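Local coordinates for putative NADH Oxidase (Clostridium acetobutylicum, PDB 3E10), which probably acts as an FMN-dependent oxidoreductase of the nitroreductase family, holding flavin mononucleotide in pockets formed between its two subunits, at residues A37-W43 / D92-A96. Numbering follows the deposited sequence.
Sequences AGNQQPW and DMAAA. With FMN (flavin mononucleotide), chain C.
A buried carboxylate, that of Asp-92 on helix 89-106, spends both its oxygens on the loop 37-43 right beside the flavin. OD1 of Asp-92 takes the backbone N-H of Ala-37, N to OD1 2.8 Å and nearly straight, with the donor coming from above the carboxylate plane. OD2 of Asp-92 is met on its syn side by the amide of Gln-40, NE2 to OD2 2.7 Å, the amide and carboxylate planes turned 69° apart. Gln-40 can get there because chi1 of 68° tucks CG between its backbone N and carbonyl carbon, and the extended chain beyond CG then meets the Asp-92 side chain at about a right angle; at the far side of the amide, OE1 receives the backbone N-H of Ile-85, which fixes its rotation. Pro-42 packs against one oxygen of the carboxylate, its CG lying 3.5 Å from OD2 of Asp-92.

Further along, the contact turns apolar. The selenomethionine Met-93, bent at chi2 and chi3, brings SE to 3.7 Å from CB of Trp-43 and near the edge of the indole. The carbonyl O of Asp-92 also lies at that edge, and CB of Ala-96 comes obliquely to CE3 of Trp-43. This end leads the loop into strand 43-48, while Met-93 also packs on strand 72-79. Carbonyl oxygens of Gln-41 and Trp-43 are hydrogen-bonded by Arg-162 of the second subunit.

Ala-37 N sits 3.4 Å from C8 of FMN, and OD1 of Asp-92 lies 3.7 Å from both methyl carbons, C7M and C8M, of FMN, so the loop and helix together line the dimethylbenzene end of the isoalloxazine. Two nearly straight N-H bonds thus satisfy both oxygens of the buried carboxylate and join the flavin-contacting turn at Ala-37 and the Gln-40 side chain to helix 89-106.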
loop_
_atom_site.group_PDB
_atom_site.type_symbol
_atom_site.label_atom_id
_atom_site.label_comp_id
_atom_site.label_asym_id
_atom_site.label_seq_id
_atom_site.Cartn_x
_atom_site.Cartn_y
_atom_site.Cartn_z
ATOM N N ALA B 37 -0.018 7.163 -8.636
ATOM C CA ALA B 37 -0.515 7.242 -10.021
ATOM C C ALA B 37 -0.089 8.563 -10.624
ATOM O O ALA B 37 -0.260 9.634 -10.024
ATOM C CB ALA B 37 -2.033 7.069 -10.047
ATOM N N GLY B 38 0.494 8.505 -11.820
ATOM C CA GLY B 38 0.957 9.753 -12.437
ATOM C C GLY B 38 2.096 10.469 -11.710
ATOM O O GLY B 38 2.362 11.622 -11.982
ATOM N N ASN B 39 2.745 9.803 -10.749
ATOM C CA ASN B 39 3.654 10.446 -9.831
ATOM C C ASN B 39 3.025 11.695 -9.169
ATOM O O ASN B 39 3.716 12.685 -8.905
ATOM C CB ASN B 39 4.958 10.850 -10.538
ATOM C CG ASN B 39 6.079 11.207 -9.571
ATOM O OD1 ASN B 39 6.176 10.678 -8.459
ATOM N ND2 ASN B 39 6.944 12.131 -9.998
ATOM N N GLN B 40 1.722 11.619 -8.915
ATOM C CA GLN B 40 1.007 12.786 -8.406
ATOM C C GLN B 40 1.317 13.132 -6.952
ATOM O O GLN B 40 1.075 14.266 -6.535
ATOM C CB GLN B 40 -0.511 12.657 -8.623
ATOM C CG GLN B 40 -1.225 11.586 -7.828
ATOM C CD GLN B 40 -2.622 11.326 -8.323
ATOM O OE1 GLN B 40 -3.175 12.143 -9.100
ATOM N NE2 GLN B 40 -3.201 10.182 -7.930
ATOM N N GLN B 41 1.843 12.172 -6.190
ATOM C CA GLN B 41 2.281 12.433 -4.798
ATOM C C GLN B 41 1.308 13.324 -4.032
ATOM O O GLN B 41 1.653 14.453 -3.684
ATOM C CB GLN B 41 3.680 13.067 -4.777
ATOM C CG GLN B 41 4.772 12.243 -5.464
ATOM C CD GLN B 41 6.074 13.000 -5.648
ATOM O OE1 GLN B 41 6.679 12.965 -6.744
ATOM N NE2 GLN B 41 6.549 13.620 -4.612
ATOM N N PRO B 42 0.092 12.826 -3.771
ATOM C CA PRO B 42 -1.002 13.728 -3.347
ATOM C C PRO B 42 -1.079 13.942 -1.823
ATOM O O PRO B 42 -1.980 14.622 -1.339
ATOM C CB PRO B 42 -2.226 13.010 -3.859
ATOM C CG PRO B 42 -1.880 11.553 -3.677
ATOM C CD PRO B 42 -0.394 11.452 -3.986
ATOM N N TRP B 43 -0.076 13.457 -1.107
ATOM C CA TRP B 43 -0.170 13.312 0.355
ATOM C C TRP B 43 0.202 14.548 1.168
ATOM O O TRP B 43 1.116 15.324 0.817
ATOM C CB TRP B 43 0.731 12.176 0.825
ATOM C CG TRP B 43 2.014 12.014 0.017
ATOM C CD1 TRP B 43 3.087 12.854 -0.028
ATOM C CD2 TRP B 43 2.312 10.933 -0.853
ATOM N NE1 TRP B 43 4.038 12.350 -0.881
ATOM C CE2 TRP B 43 3.590 11.159 -1.386
ATOM C CE3 TRP B 43 1.610 9.787 -1.218
ATOM C CZ2 TRP B 43 4.174 10.284 -2.326
ATOM C CZ3 TRP B 43 2.201 8.885 -2.132
ATOM C CH2 TRP B 43 3.470 9.162 -2.669
ATOM N N ASP B 92 -2.656 5.387 -3.928
ATOM C CA ASP B 92 -1.439 6.092 -3.600
ATOM C C ASP B 92 -1.266 6.179 -2.068
ATOM O O ASP B 92 -0.189 5.959 -1.547
ATOM C CB ASP B 92 -1.497 7.536 -4.088
ATOM C CG ASP B 92 -1.665 7.698 -5.586
ATOM O OD1 ASP B 92 -1.534 6.697 -6.339
ATOM O OD2 ASP B 92 -1.879 8.888 -5.986
HETATM N N MSE B 93 -2.349 6.560 -1.388
HETATM C CA MSE B 93 -2.301 6.797 0.063
HETATM C C MSE B 93 -2.130 5.506 0.832
HETATM O O MSE B 93 -1.413 5.486 1.833
HETATM C CB MSE B 93 -3.547 7.547 0.570
HETATM C CG MSE B 93 -3.770 8.956 -0.032
HETATM SE SE MSE B 93 -2.274 10.146 0.195
HETATM C CE MSE B 93 -2.242 10.135 2.147
ATOM N N ALA B 94 -2.717 4.438 0.307
ATOM C CA ALA B 94 -2.544 3.125 0.892
ATOM C C ALA B 94 -1.085 2.652 0.771
ATOM O O ALA B 94 -0.537 2.054 1.698
ATOM C CB ALA B 94 -3.539 2.125 0.208
ATOM N N ALA B 95 -0.462 2.949 -0.371
ATOM C CA ALA B 95 0.945 2.575 -0.555
ATOM C C ALA B 95 1.830 3.346 0.429
ATOM O O ALA B 95 2.768 2.789 0.996
ATOM C CB ALA B 95 1.358 2.833 -2.024
ATOM N N ALA B 96 1.545 4.644 0.613
ATOM C CA ALA B 96 2.246 5.454 1.608
ATOM C C ALA B 96 2.061 4.906 3.027
ATOM O O ALA B 96 3.009 4.819 3.811
ATOM C CB ALA B 96 1.801 6.920 1.514
HETATM N N1 FMN C . 2.979 3.238 -14.142
HETATM C C2 FMN C . 2.701 2.929 -15.451
HETATM O O2 FMN C . 3.609 2.872 -16.284
HETATM N N3 FMN C . 1.429 2.602 -15.854
HETATM C C4 FMN C . 0.345 2.686 -15.002
HETATM O O4 FMN C . -0.782 2.347 -15.403
HETATM C C4A FMN C . 0.617 2.982 -13.652
HETATM N N5 FMN C . -0.397 3.013 -12.732
HETATM C C5A FMN C . -0.138 3.279 -11.408
HETATM C C6 FMN C . -1.174 3.289 -10.477
HETATM C C7 FMN C . -0.955 3.532 -9.139
HETATM C C7M FMN C . -2.121 3.513 -8.174
HETATM C C8 FMN C . 0.346 3.766 -8.698
HETATM C C8M FMN C . 0.611 3.786 -7.219
HETATM C C9 FMN C . 1.399 3.757 -9.624
HETATM C C9A FMN C . 1.174 3.516 -10.977
HETATM N N10 FMN C . 2.206 3.556 -11.917
HETATM C C10 FMN C . 1.932 3.252 -13.236
HETATM C "C1'" FMN C . 3.625 3.843 -11.491
HETATM C "C2'" FMN C . 3.812 5.348 -11.261
HETATM O "O2'" FMN C . 3.872 6.061 -12.489
HETATM C "C3'" FMN C . 5.061 5.576 -10.423
HETATM O "O3'" FMN C . 4.845 5.010 -9.128
HETATM C "C4'" FMN C . 5.458 7.076 -10.295
HETATM O "O4'" FMN C . 5.825 7.635 -11.528
HETATM C "C5'" FMN C . 6.582 7.265 -9.288
HETATM O "O5'" FMN C . 7.776 6.633 -9.724
HETATM P P FMN C . 8.423 5.504 -8.782
HETATM O O1P FMN C . 7.462 4.327 -8.739
HETATM O O2P FMN C . 9.732 5.151 -9.460
HETATM O O3P FMN C . 8.654 6.104 -7.396
#